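Local coordinates for aspartate aminotransferase (Rhodobacter sphaeroides, PDB 3NRA), which probably catalyses the pyridoxal-phosphate-dependent transfer of an amino group between L-aspartate and 2-oxoglutarate, giving oxaloacetate and L-glutamate, at residues E162-L167 / A198-Q203. Residues are numbered along the deposited sequence; the frame is centred on the assembly and turned at random.
Sequences ETRAGL and AEEIGQ
The carboxylate of Glu200 receives three consecutive backbone N-H groups, those of Ala165, Gly166 and Leu167. Ala165 N donates to Glu200 OE1 over 2.9 Å, from the syn side and 16° out of the carboxylate plane. Gly166 N reaches the syn lone pair of Glu200 OE2 at 2.8 Å. Leu167 N meets the same OE2 nearly end-on, at 3.1 Å and with the N-H...O angle at 145°, the most bent of the three. A water also donates to Glu200 OE2 and links it, at 2.6 Å from each, to Leu167 O. With both oxygens held, the carboxylate is fixed in rotation. The converging N-H groups would be expected to favour its ionised form.

Two CB atoms also lie against Glu200 OE1, that of Arg164 at 3.5 Å and that of Ala165 at 3.6 Å. The guanidinium of Arg164 leads away and makes no salt bridge with Glu200.

Glu200 reaches across because its chain runs extended beyond CG (chi2 170°). Its OE1 also accepts from Ser197 N, just before the helix. This is the Glu-to-backbone half of a capping box, so one side chain ties the helix start to the loop. Gly166 turns the loop with a positive phi, where a side chain would press on the preceding carbonyl. Arg332 NH2 donates a hydrogen bond to Arg164 O.

The contact joins the first turn of helix 198-211 to the loop that leads from strand 149-154 into helix 169-177. That strand is an outermost one of the seven-stranded mixed sheet, and helix 198-211 itself forms a beta-alpha-beta crossover between the parallel neighbours 182-186 and 214-218.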
loop_
_atom_site.group_PDB
_atom_site.type_symbol
_atom_site.label_atom_id
_atom_site.label_comp_id
_atom_site.label_asym_id
_atom_site.label_seq_id
_atom_site.Cartn_x
_atom_site.Cartn_y
_atom_site.Cartn_z
ATOM N N GLU B 162 -23.836 -24.510 16.795
ATOM C CA GLU B 162 -22.897 -23.406 16.857
ATOM C C GLU B 162 -21.553 -23.768 17.568
ATOM O O GLU B 162 -20.840 -22.894 18.027
ATOM C CB GLU B 162 -23.590 -22.179 17.515
ATOM C CG GLU B 162 -24.876 -21.721 16.715
ATOM C CD GLU B 162 -25.244 -20.225 16.903
ATOM O OE1 GLU B 162 -25.344 -19.767 18.077
ATOM O OE2 GLU B 162 -25.505 -19.546 15.871
ATOM N N THR B 163 -21.207 -25.053 17.602
ATOM C CA THR B 163 -19.923 -25.500 18.190
ATOM C C THR B 163 -18.812 -25.606 17.134
ATOM O O THR B 163 -17.682 -25.934 17.451
ATOM C CB THR B 163 -20.056 -26.864 18.897
ATOM O OG1 THR B 163 -20.345 -27.880 17.930
ATOM C CG2 THR B 163 -21.146 -26.827 19.976
ATOM N N ARG B 164 -19.142 -25.362 15.886
ATOM C CA ARG B 164 -18.127 -25.272 14.862
ATOM C C ARG B 164 -18.565 -24.344 13.772
ATOM O O ARG B 164 -19.767 -23.994 13.673
ATOM C CB ARG B 164 -17.801 -26.661 14.314
ATOM C CG ARG B 164 -18.950 -27.380 13.625
ATOM C CD ARG B 164 -18.547 -28.823 13.286
ATOM N NE ARG B 164 -19.688 -29.598 12.770
ATOM C CZ ARG B 164 -19.712 -30.935 12.625
ATOM N NH1 ARG B 164 -18.644 -31.689 12.954
ATOM N NH2 ARG B 164 -20.822 -31.535 12.158
ATOM N N ALA B 165 -17.596 -23.899 12.976
ATOM C CA ALA B 165 -17.858 -22.997 11.869
ATOM C C ALA B 165 -18.606 -23.717 10.755
ATOM O O ALA B 165 -19.480 -23.145 10.144
ATOM C CB ALA B 165 -16.583 -22.431 11.347
ATOM N N GLY B 166 -18.231 -24.964 10.494
ATOM C CA GLY B 166 -18.892 -25.800 9.499
ATOM C C GLY B 166 -18.076 -26.037 8.236
ATOM O O GLY B 166 -18.650 -26.358 7.194
ATOM N N LEU B 167 -16.749 -25.879 8.315
ATOM C CA LEU B 167 -15.886 -26.098 7.147
ATOM C C LEU B 167 -15.978 -27.548 6.682
ATOM O O LEU B 167 -15.961 -28.473 7.502
ATOM C CB LEU B 167 -14.415 -25.756 7.458
ATOM C CG LEU B 167 -13.457 -25.679 6.237
ATOM C CD1 LEU B 167 -13.829 -24.535 5.288
ATOM C CD2 LEU B 167 -12.013 -25.518 6.686
ATOM N N ALA B 198 -11.649 -25.801 17.897
ATOM C CA ALA B 198 -10.366 -26.473 18.175
ATOM C C ALA B 198 -10.114 -27.659 17.236
ATOM O O ALA B 198 -9.036 -27.808 16.714
ATOM C CB ALA B 198 -10.323 -26.956 19.662
ATOM N N GLU B 199 -11.152 -28.435 16.979
ATOM C CA GLU B 199 -11.060 -29.611 16.133
ATOM C C GLU B 199 -10.873 -29.214 14.657
ATOM O O GLU B 199 -10.030 -29.774 13.974
ATOM C CB GLU B 199 -12.334 -30.490 16.316
ATOM C CG GLU B 199 -12.103 -31.987 16.261
ATOM C CD GLU B 199 -11.904 -32.547 14.833
ATOM O OE1 GLU B 199 -12.448 -31.961 13.864
ATOM O OE2 GLU B 199 -11.217 -33.602 14.693
ATOM N N GLU B 200 -11.626 -28.215 14.182
ATOM C CA GLU B 200 -11.438 -27.706 12.811
ATOM C C GLU B 200 -10.024 -27.203 12.570
ATOM O O GLU B 200 -9.432 -27.491 11.542
ATOM C CB GLU B 200 -12.453 -26.616 12.464
ATOM C CG GLU B 200 -13.894 -27.186 12.188
ATOM C CD GLU B 200 -14.944 -26.122 12.089
ATOM O OE1 GLU B 200 -14.938 -25.163 12.920
ATOM O OE2 GLU B 200 -15.816 -26.259 11.208
ATOM N N ILE B 201 -9.483 -26.468 13.529
ATOM C CA ILE B 201 -8.155 -25.892 13.384
ATOM C C ILE B 201 -7.089 -26.994 13.456
ATOM O O ILE B 201 -6.078 -26.930 12.748
ATOM C CB ILE B 201 -7.922 -24.804 14.464
ATOM C CG1 ILE B 201 -8.835 -23.583 14.172
ATOM C CG2 ILE B 201 -6.433 -24.412 14.579
ATOM C CD1 ILE B 201 -8.480 -22.772 12.904
ATOM N N GLY B 202 -7.343 -28.013 14.269
ATOM C CA GLY B 202 -6.454 -29.166 14.370
ATOM C C GLY B 202 -6.372 -29.943 13.068
ATOM O O GLY B 202 -5.286 -30.309 12.620
ATOM N N GLN B 203 -7.520 -30.123 12.436
ATOM C CA GLN B 203 -7.579 -30.847 11.174
ATOM C C GLN B 203 -7.013 -30.021 10.035
ATOM O O GLN B 203 -6.374 -30.566 9.155
ATOM C CB GLN B 203 -9.017 -31.320 10.854
ATOM C CG GLN B 203 -9.141 -32.274 9.582
ATOM C CD GLN B 203 -8.467 -33.646 9.764
ATOM O OE1 GLN B 203 -7.790 -33.899 10.763
ATOM N NE2 GLN B 203 -8.672 -34.534 8.793
HETATM O O HOH W 1 -16.240 -28.610 10.074
#